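Local coordinates for catalase-3 (Neurospora crassa, PDB 4AJ9), which catalyses the breakdown of hydrogen peroxide to dioxygen and water with a haem cofactor, protecting cells from peroxide damage, at the interface of chains A and B. Sequence-based numbering; all coordinates share one arbitrary frame. Chains: chain A/B, Catalase-3.

Contacts 1, 2 and 3 belong to one two-fold symmetric subunit interface. Contacts 1 and 3 are neighbours, their C-alpha centres about 13 Å apart, while contact 2 lies about 42 Å from contact 1 and 31 Å from contact 3. Helix 343-360 serves all three: its first turn contact 1, its second and third turns contact 3, its last turns contact 2. Helix 45-55 of the other subunit joins contacts 2 and 3. Helix 343-360 also carries the haem-ligating tyrosine, Tyr352, and the centres of contacts 2 and 3 lie about 13 Å from A:His65 and 15 Å from B:His65, so assembly and haem pocket probably share a framework.

Contact 1: the interface of chains A and B. Residues chain A 37-40; chain B 341, 346, 424.
The amide oxygen OE1 of B:Gln346 accepts the backbone N-H of A:Thr40, with 3.0 Å from A:Thr40 N to B:Gln346 OE1 and 155° at the hydrogen. The donor stands above the amide carbonyl plane, 39° out of it. The same oxygen takes up water 1, which also meets A:Thr40 O, so both backbone polar groups of the threonine are tied to one amide. The two side chains run past each other in opposite directions, A:Thr40 OG1 lying 3.4 Å from B:Gln346 CB. A bend at chi2 (-81°) turns the glutamine amide back toward the A:Ser39-A:Thr40 loop backbone. An alanine in place of B:Gln346 would probably leave the A:Thr40 N-H without its acceptor and water 1 without its link across the interface.

Beside this, the methylenes of B:Glu341 lie against the backbone of A:Arg37 and A:Gly38, and B:Glu341 CG also approaches A:Ser39 OG at 3.4 Å. Water 2 bridges A:Gly38 O and B:Glu341 O. Further out, B:Arg424 holds the glutamate's carboxylate within its own subunit: B:Arg424 NE is 2.9 Å from B:Glu341 OE2, a salt bridge in the guanidinium plane that meets the carboxylate from above its plane. That pairing probably helps to place the guanidinium near the serine hydroxyl, where B:Arg424 NH2 lies 3.2 Å from A:Ser39 OG, a long hydrogen bond.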
ATOM      1  N   ARG A  37      20.011 -31.067 -13.146  1.00 13.35           N
ATOM      2  CA  ARG A  37      19.121 -31.256 -12.008  1.00  7.79           C
ATOM      3  C   ARG A  37      19.500 -30.253 -10.945  1.00  5.22           C
ATOM      4  O   ARG A  37      19.577 -30.585  -9.770  1.00  5.54           O
ATOM      5  CB  ARG A  37      19.250 -32.680 -11.474  1.00  7.30           C
ATOM      6  CG  ARG A  37      18.620 -33.721 -12.412  1.00  8.96           C
ATOM      7  CD  ARG A  37      18.982 -35.161 -12.033  1.00  7.71           C
ATOM      8  NE  ARG A  37      18.196 -35.684 -10.911  1.00  4.81           N
ATOM      9  CZ  ARG A  37      18.663 -35.864  -9.682  1.00  7.89           C
ATOM     10  NH1 ARG A  37      19.924 -35.556  -9.390  1.00  8.99           N
ATOM     11  NH2 ARG A  37      17.865 -36.348  -8.736  1.00  6.63           N
ATOM     12  N   GLY A  38      19.757 -29.020 -11.374  1.00  4.85           N
ATOM     13  CA  GLY A  38      20.294 -28.007 -10.484  1.00  5.43           C
ATOM     14  C   GLY A  38      19.258 -27.063  -9.903  1.00  6.70           C
ATOM     15  O   GLY A  38      18.079 -27.079 -10.298  1.00  7.37           O
ATOM     16  N   SER A  39      19.715 -26.247  -8.955  1.00  4.00           N
ATOM     17  CA  SER A  39      18.897 -25.235  -8.298  1.00  6.82           C
ATOM     18  C   SER A  39      18.611 -24.034  -9.206  1.00  8.28           C
ATOM     19  O   SER A  39      19.388 -23.719 -10.093  1.00  7.53           O
ATOM     20  CB  SER A  39      19.604 -24.750  -7.019  1.00  8.58           C
ATOM     21  OG  SER A  39      19.556 -25.748  -6.002  1.00  7.68           O
ATOM     22  N   THR A  40      17.499 -23.352  -8.960  1.00  2.08           N
ATOM     23  CA  THR A  40      17.104 -22.213  -9.777  1.00  5.79           C
ATOM     24  C   THR A  40      17.973 -20.981  -9.461  1.00  7.16           C
ATOM     25  O   THR A  40      18.291 -20.713  -8.299  1.00  8.72           O
ATOM     26  CB  THR A  40      15.623 -21.875  -9.554  1.00  4.73           C
ATOM     27  OG1 THR A  40      14.823 -23.010  -9.901  1.00  5.55           O
ATOM     28  CG2 THR A  40      15.193 -20.651 -10.392  1.00  1.76           C
TER
ATOM     29  N   GLU B 341      16.740 -29.685  -5.136  1.00  3.34           N
ATOM     30  CA  GLU B 341      16.660 -29.065  -6.449  1.00  5.22           C
ATOM     31  C   GLU B 341      15.345 -29.408  -7.184  1.00  6.01           C
ATOM     32  O   GLU B 341      15.294 -29.440  -8.413  1.00 12.09           O
ATOM     33  CB  GLU B 341      17.882 -29.487  -7.273  1.00  3.73           C
ATOM     34  CG  GLU B 341      19.236 -29.016  -6.698  1.00  4.66           C
ATOM     35  CD  GLU B 341      19.759 -29.829  -5.491  1.00 10.06           C
ATOM     36  OE1 GLU B 341      19.075 -30.761  -5.018  1.00  5.59           O
ATOM     37  OE2 GLU B 341      20.877 -29.527  -5.012  1.00  7.43           O
ATOM     38  N   GLN B 346      11.789 -24.932  -5.562  1.00  4.03           N
ATOM     39  CA  GLN B 346      12.719 -23.832  -5.733  1.00  2.36           C
ATOM     40  C   GLN B 346      12.012 -22.493  -5.909  1.00  5.14           C
ATOM     41  O   GLN B 346      12.365 -21.506  -5.257  1.00  4.71           O
ATOM     42  CB  GLN B 346      13.614 -24.103  -6.945  1.00  1.78           C
ATOM     43  CG  GLN B 346      14.555 -25.280  -6.735  1.00  3.13           C
ATOM     44  CD  GLN B 346      15.781 -24.894  -5.934  1.00  7.55           C
ATOM     45  OE1 GLN B 346      16.461 -23.908  -6.253  1.00  6.35           O
ATOM     46  NE2 GLN B 346      16.067 -25.658  -4.881  1.00  3.49           N
ATOM     47  N   ARG B 424      26.299 -30.747  -1.301  0.96  9.08           N
ATOM     48  CA  ARG B 424      25.556 -30.416  -2.512  0.96  8.82           C
ATOM     49  C   ARG B 424      26.460 -29.703  -3.505  0.96 11.13           C
ATOM     50  O   ARG B 424      27.238 -28.831  -3.133  0.96 14.12           O
ATOM     51  CB  ARG B 424      24.320 -29.564  -2.202  0.96  7.77           C
ATOM     52  CG  ARG B 424      23.216 -30.339  -1.512  0.96  8.02           C
ATOM     53  CD  ARG B 424      22.071 -29.422  -1.108  0.96  7.52           C
ATOM     54  NE  ARG B 424      21.380 -28.874  -2.274  0.96  7.96           N
ATOM     55  CZ  ARG B 424      20.529 -27.855  -2.213  0.96  9.58           C
ATOM     56  NH1 ARG B 424      20.275 -27.271  -1.041  0.96  4.29           N
ATOM     57  NH2 ARG B 424      19.941 -27.414  -3.319  0.96  5.60           N
TER
HETATM   58  O   HOH W   1      18.082 -21.884  -5.776  1.00  5.75           O
HETATM   59  O   HOH W   2      16.457 -29.382 -11.097  1.00  7.71           O

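Contact 2: the interface of chains A and B. Residues chain A 354-355, 357-358, 361; chain B 55-56, 58.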
ATOM      1  N   ASP A 354     -13.189   7.400   0.795  1.00  2.21           N
ATOM      2  CA  ASP A 354     -12.125   6.884   1.661  1.00  2.30           C
ATOM      3  C   ASP A 354     -11.776   5.427   1.358  1.00  3.77           C
ATOM      4  O   ASP A 354     -10.601   5.043   1.285  1.00  4.68           O
ATOM      5  CB  ASP A 354     -12.544   6.981   3.128  1.00  4.21           C
ATOM      6  CG  ASP A 354     -11.573   6.263   4.048  1.00  3.48           C
ATOM      7  OD1 ASP A 354     -10.367   6.591   4.010  1.00  3.83           O
ATOM      8  OD2 ASP A 354     -12.016   5.361   4.785  1.00  4.07           O
ATOM      9  N   THR A 355     -12.805   4.610   1.192  1.00  3.57           N
ATOM     10  CA  THR A 355     -12.588   3.181   1.013  1.00  3.48           C
ATOM     11  C   THR A 355     -11.833   2.862  -0.282  1.00  4.41           C
ATOM     12  O   THR A 355     -11.207   1.801  -0.406  1.00  3.37           O
ATOM     13  CB  THR A 355     -13.919   2.395   1.077  1.00  3.86           C
ATOM     14  OG1 THR A 355     -13.646   1.023   1.362  1.00  2.58           O
ATOM     15  CG2 THR A 355     -14.658   2.478  -0.251  1.00  2.43           C
ATOM     16  N   LEU A 357      -9.220   4.238  -1.212  1.00  2.82           N
ATOM     17  CA  LEU A 357      -7.808   4.251  -0.841  1.00  2.10           C
ATOM     18  C   LEU A 357      -7.378   2.865  -0.409  1.00  5.51           C
ATOM     19  O   LEU A 357      -6.252   2.439  -0.675  1.00  6.50           O
ATOM     20  CB  LEU A 357      -7.572   5.244   0.298  1.00  2.65           C
ATOM     21  CG  LEU A 357      -7.885   6.707  -0.041  1.00  2.48           C
ATOM     22  CD1 LEU A 357      -7.920   7.544   1.237  1.00  1.19           C
ATOM     23  CD2 LEU A 357      -6.862   7.245  -1.034  1.00  6.61           C
ATOM     24  N   ASN A 358      -8.278   2.155   0.259  1.00  1.36           N
ATOM     25  CA  ASN A 358      -7.972   0.792   0.702  1.00  4.19           C
ATOM     26  C   ASN A 358      -7.912  -0.170  -0.476  1.00  4.62           C
ATOM     27  O   ASN A 358      -6.934  -0.899  -0.653  1.00  3.59           O
ATOM     28  CB  ASN A 358      -9.021   0.290   1.712  1.00  3.08           C
ATOM     29  CG  ASN A 358      -8.620  -1.034   2.366  1.00  7.54           C
ATOM     30  OD1 ASN A 358      -7.597  -1.104   3.031  1.00 10.92           O
ATOM     31  ND2 ASN A 358      -9.435  -2.086   2.178  1.00  3.85           N
ATOM     32  N   ARG A 361      -5.325   1.253  -3.103  1.00  6.56           N
ATOM     33  CA  ARG A 361      -3.997   1.522  -2.542  1.00  7.28           C
ATOM     34  C   ARG A 361      -3.314   2.764  -3.119  1.00 16.69           C
ATOM     35  O   ARG A 361      -2.106   2.759  -3.340  1.00 17.18           O
ATOM     36  CB  ARG A 361      -3.079   0.317  -2.770  1.00 14.16           C
ATOM     37  CG  ARG A 361      -3.159  -0.753  -1.700  1.00 18.68           C
ATOM     38  CD  ARG A 361      -4.461  -1.531  -1.800  1.00 37.47           C
ATOM     39  NE  ARG A 361      -4.492  -2.722  -0.951  1.00 29.60           N
ATOM     40  CZ  ARG A 361      -4.719  -2.701   0.361  1.00 32.72           C
ATOM     41  NH1 ARG A 361      -4.914  -1.553   0.986  1.00 12.20           N
ATOM     42  NH2 ARG A 361      -4.745  -3.835   1.053  1.00 46.02           N
TER
ATOM     43  N   ASP B  55     -13.918   1.221   6.767  1.00  2.68           N
ATOM     44  CA  ASP B  55     -13.655   1.348   5.339  1.00  2.66           C
ATOM     45  C   ASP B  55     -12.381   0.600   4.943  1.00  1.98           C
ATOM     46  O   ASP B  55     -12.197   0.242   3.778  1.00  1.90           O
ATOM     47  CB  ASP B  55     -13.466   2.827   4.974  1.00  2.06           C
ATOM     48  CG  ASP B  55     -14.752   3.648   5.066  1.00  6.57           C
ATOM     49  OD1 ASP B  55     -15.861   3.056   5.146  1.00  4.01           O
ATOM     50  OD2 ASP B  55     -14.646   4.904   5.043  1.00  2.38           O
ATOM     51  N   HIS B  56     -11.483   0.393   5.903  1.00  3.43           N
ATOM     52  CA  HIS B  56     -10.174  -0.163   5.581  1.00  2.21           C
ATOM     53  C   HIS B  56      -9.984  -1.557   6.155  1.00  2.42           C
ATOM     54  O   HIS B  56      -8.853  -1.999   6.322  1.00  2.94           O
ATOM     55  CB  HIS B  56      -9.067   0.765   6.073  1.00  1.42           C
ATOM     56  CG  HIS B  56      -8.962   2.029   5.278  1.00  4.49           C
ATOM     57  ND1 HIS B  56      -8.025   2.204   4.280  1.00  3.22           N
ATOM     58  CD2 HIS B  56      -9.690   3.171   5.317  1.00  8.07           C
ATOM     59  CE1 HIS B  56      -8.168   3.408   3.753  1.00  7.55           C
ATOM     60  NE2 HIS B  56      -9.176   4.013   4.359  1.00  5.08           N
ATOM     61  N   ARG B  58     -10.577  -4.664   4.968  1.00  3.19           N
ATOM     62  CA  ARG B  58     -10.207  -5.790   4.127  1.00  4.32           C
ATOM     63  C   ARG B  58      -8.768  -5.759   3.678  1.00  6.23           C
ATOM     64  O   ARG B  58      -8.188  -4.695   3.456  1.00  2.62           O
ATOM     65  CB  ARG B  58     -11.103  -5.859   2.890  1.00  1.70           C
ATOM     66  CG  ARG B  58     -12.582  -5.956   3.220  1.00  4.87           C
ATOM     67  CD  ARG B  58     -12.985  -7.280   3.879  1.00  4.12           C
ATOM     68  NE  ARG B  58     -14.390  -7.161   4.253  1.00  2.12           N
ATOM     69  CZ  ARG B  58     -14.831  -6.846   5.466  1.00  5.94           C
ATOM     70  NH1 ARG B  58     -13.982  -6.688   6.484  1.00  2.68           N
ATOM     71  NH2 ARG B  58     -16.141  -6.718   5.663  1.00  4.02           N
TER
HETATM   72  O   HOH W   3      -6.362  -2.178   5.355  1.00  8.23           O
HETATM   73  O   HOH W   4      -5.636   0.988   3.968  1.00 12.58           O
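Where chain B leaves helix 45-55 at B:Asp55 and runs on as loop through B:His56 to B:Arg58, its backbone carbonyls at B:Asp55 and B:Arg58 face A:Thr355 and A:Asn358 on helix 343-360. A:Thr355 OG1 gives its hydrogen to B:Asp55 O at 2.9 Å, in the carbonyl plane and on a lone pair. A:Asn358 CG is anti to the backbone N (chi1 -171°), which carries the amide past the B:His56 ring toward B:Arg58. There A:Asn358 ND2 lies 3.2 Å from B:Arg58 O, with the acceptor near the amide plane.

The B:His56 ring lies between A:Asp354 and A:Asn358. B:His56 NE2 points almost straight at A:Asp354 OD1, 2.9 Å away and 170° at the hydrogen; the carboxylate oxygen lies in the ring plane but is met from above its own plane. The other ring nitrogen, ND1, meets water 4, which joins it to A:Asn358 OD1, while water 3 links that same oxygen to B:His56 O. A:Asp354 OD2 is modelled against B:Asp55 OD2 and CB too closely to be trusted.

With the histidine held at both nitrogens, the patch fastens the C-terminal end of helix 343-360 to the neighbouring subunit near the active site.

Contact 3: the interface of chains A and B. Residues chain A 28, 31, 47, 51; chain B 147-149, 152, 347, 350-351.
A:Phe47, on helix 45-55, turns the edge of its ring to two segments of chain B. From CB, which lies near B:Ile149 CD1, the torsion places CG anti to the backbone N (chi1 167°) and sends the ring across the interface. A:Phe47 CD1 then meets B:Ile149 CB at 3.7 Å, and CE1 comes near B:Ile149 N and the methyl of B:Ala148. At the tip, A:Phe47 CZ packs on B:Gly347 CA at 3.5 Å; on the other edge, A:Phe47 CE2 lies 3.7 Å from B:Tyr350 CD2. A:Leu51 CB lies above one face, toward the rim. A:Leu51 carries the packing onward, its methyls approaching B:Pro152 CG.

Polar bonds fix the other end of the patch. B:Asp147 grips A:Ser31 with both oxygens: OD1 takes the hydroxyl OG at 2.6 Å on its syn lone pair, and OD2 takes the backbone N at 2.8 Å (168° at the hydrogen). B:Asp147 OD1 also accepts B:Ile149 N at 3.1 Å from its anti side, so the carboxylate is steadied by its own chain.

Together these contacts hold helix 45-55 and the segment before it against the partner's helix 343-360 and 3-10 helix 148-150, joining the subunits about 15 Å from B:His65, measured from the contact centre.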
ATOM      1  N   GLU A  28       8.999 -18.724 -21.173  1.00  7.52           N
ATOM      2  CA  GLU A  28       8.780 -18.645 -19.728  1.00  5.74           C
ATOM      3  C   GLU A  28       8.116 -19.887 -19.173  1.00  5.88           C
ATOM      4  O   GLU A  28       7.244 -19.815 -18.293  1.00  9.42           O
ATOM      5  CB  GLU A  28       8.018 -17.363 -19.347  1.00  8.05           C
ATOM      6  CG  GLU A  28       6.894 -16.979 -20.296  1.00 11.73           C
ATOM      7  CD  GLU A  28       5.717 -17.936 -20.232  1.00 10.11           C
ATOM      8  OE1 GLU A  28       5.749 -18.990 -20.911  1.00  9.35           O
ATOM      9  OE2 GLU A  28       4.756 -17.631 -19.505  1.00  6.42           O
ATOM     10  N   SER A  31      12.406 -22.608 -15.546  1.00  3.53           N
ATOM     11  CA  SER A  31      13.304 -21.818 -14.712  1.00  3.70           C
ATOM     12  C   SER A  31      14.730 -22.033 -15.178  1.00  6.59           C
ATOM     13  O   SER A  31      15.069 -23.122 -15.628  1.00  6.29           O
ATOM     14  CB  SER A  31      13.200 -22.245 -13.244  1.00  4.17           C
ATOM     15  OG  SER A  31      11.903 -22.016 -12.730  1.00  6.86           O
ATOM     16  N   PHE A  47      11.697 -15.517 -14.609  1.00  4.85           N
ATOM     17  CA  PHE A  47      10.896 -16.184 -13.601  1.00  3.80           C
ATOM     18  C   PHE A  47      10.324 -15.170 -12.613  1.00  4.30           C
ATOM     19  O   PHE A  47       9.113 -15.159 -12.357  1.00  5.06           O
ATOM     20  CB  PHE A  47      11.705 -17.242 -12.851  1.00  2.64           C
ATOM     21  CG  PHE A  47      11.023 -17.730 -11.607  1.00  6.01           C
ATOM     22  CD1 PHE A  47      10.073 -18.735 -11.678  1.00  3.62           C
ATOM     23  CD2 PHE A  47      11.304 -17.156 -10.375  1.00  3.64           C
ATOM     24  CE1 PHE A  47       9.421 -19.173 -10.535  1.00  8.68           C
ATOM     25  CE2 PHE A  47      10.653 -17.591  -9.225  1.00  3.30           C
ATOM     26  CZ  PHE A  47       9.719 -18.595  -9.303  1.00  3.22           C
ATOM     27  N   LEU A  51       6.372 -14.331 -11.865  1.00  4.60           N
ATOM     28  CA  LEU A  51       5.797 -14.742 -10.590  1.00  4.00           C
ATOM     29  C   LEU A  51       5.471 -13.551  -9.697  1.00  4.07           C
ATOM     30  O   LEU A  51       4.497 -13.586  -8.935  1.00  3.68           O
ATOM     31  CB  LEU A  51       6.705 -15.742  -9.856  1.00  3.48           C
ATOM     32  CG  LEU A  51       6.341 -17.221 -10.077  1.00  3.54           C
ATOM     33  CD1 LEU A  51       4.978 -17.559  -9.482  1.00  3.23           C
ATOM     34  CD2 LEU A  51       6.375 -17.577 -11.564  1.00  2.75           C
TER
ATOM     35  N   ASP B 147       7.667 -27.385 -12.747  1.00  5.28           N
ATOM     36  CA  ASP B 147       8.524 -26.204 -12.662  1.00  6.64           C
ATOM     37  C   ASP B 147       7.666 -25.023 -12.208  1.00  6.21           C
ATOM     38  O   ASP B 147       6.600 -24.765 -12.778  1.00  6.16           O
ATOM     39  CB  ASP B 147       9.186 -25.929 -14.026  1.00  7.41           C
ATOM     40  CG  ASP B 147      10.279 -24.852 -13.970  1.00  6.45           C
ATOM     41  OD1 ASP B 147      10.074 -23.782 -13.346  1.00  6.52           O
ATOM     42  OD2 ASP B 147      11.348 -25.065 -14.592  1.00  4.25           O
ATOM     43  N   ALA B 148       8.125 -24.341 -11.161  1.00  6.83           N
ATOM     44  CA  ALA B 148       7.371 -23.260 -10.515  1.00  3.60           C
ATOM     45  C   ALA B 148       6.979 -22.107 -11.442  1.00  3.01           C
ATOM     46  O   ALA B 148       5.977 -21.429 -11.212  1.00  2.80           O
ATOM     47  CB  ALA B 148       8.144 -22.728  -9.312  1.00  4.36           C
ATOM     48  N   ILE B 149       7.765 -21.891 -12.491  1.00  5.30           N
ATOM     49  CA  ILE B 149       7.466 -20.839 -13.457  1.00  5.33           C
ATOM     50  C   ILE B 149       6.126 -21.092 -14.180  1.00  4.63           C
ATOM     51  O   ILE B 149       5.569 -20.193 -14.806  1.00  5.78           O
ATOM     52  CB  ILE B 149       8.625 -20.689 -14.474  1.00  6.09           C
ATOM     53  CG1 ILE B 149       8.581 -19.324 -15.166  1.00  4.55           C
ATOM     54  CG2 ILE B 149       8.582 -21.794 -15.509  1.00  4.11           C
ATOM     55  CD1 ILE B 149       9.836 -19.038 -15.967  1.00  5.81           C
ATOM     56  N   PRO B 152       1.571 -19.779 -12.507  1.00  5.47           N
ATOM     57  CA  PRO B 152       0.495 -18.863 -12.905  1.00  6.23           C
ATOM     58  C   PRO B 152      -0.369 -19.433 -14.042  1.00  7.54           C
ATOM     59  O   PRO B 152      -1.564 -19.134 -14.113  1.00  3.88           O
ATOM     60  CB  PRO B 152       1.258 -17.610 -13.351  1.00  5.71           C
ATOM     61  CG  PRO B 152       2.563 -17.675 -12.587  1.00  4.48           C
ATOM     62  CD  PRO B 152       2.901 -19.149 -12.611  1.00  4.72           C
ATOM     63  N   GLY B 347      11.028 -22.460  -6.804  1.00  5.35           N
ATOM     64  CA  GLY B 347      10.323 -21.231  -7.124  1.00  3.78           C
ATOM     65  C   GLY B 347       9.383 -20.780  -6.027  1.00  5.64           C
ATOM     66  O   GLY B 347       9.184 -19.579  -5.812  1.00  1.10           O
ATOM     67  N   TYR B 350      10.708 -18.268  -3.521  1.00  1.65           N
ATOM     68  CA  TYR B 350      10.607 -16.870  -3.919  1.00  4.16           C
ATOM     69  C   TYR B 350       9.180 -16.336  -3.740  1.00  3.82           C
ATOM     70  O   TYR B 350       8.958 -15.273  -3.140  1.00  4.20           O
ATOM     71  CB  TYR B 350      11.044 -16.688  -5.384  1.00  0.94           C
ATOM     72  CG  TYR B 350      10.598 -15.350  -5.936  1.00  2.72           C
ATOM     73  CD1 TYR B 350      11.312 -14.205  -5.662  1.00  3.10           C
ATOM     74  CD2 TYR B 350       9.411 -15.230  -6.680  1.00  3.54           C
ATOM     75  CE1 TYR B 350      10.897 -12.977  -6.133  1.00  2.62           C
ATOM     76  CE2 TYR B 350       8.982 -14.000  -7.161  1.00  2.85           C
ATOM     77  CZ  TYR B 350       9.731 -12.878  -6.882  1.00  4.47           C
ATOM     78  OH  TYR B 350       9.336 -11.634  -7.332  1.00  3.45           O
ATOM     79  N   SER B 351       8.198 -17.068  -4.255  0.53  2.27           N
ATOM     80  CA  SER B 351       6.841 -16.529  -4.323  0.53  1.94           C
ATOM     81  C   SER B 351       6.206 -16.254  -2.959  0.53  3.08           C
ATOM     82  O   SER B 351       5.495 -15.263  -2.797  0.53  3.59           O
ATOM     83  CB  SER B 351       5.932 -17.430  -5.167  0.53  2.28           C
ATOM     84  OG  SER B 351       6.057 -17.111  -6.539  0.53  2.88           O
TER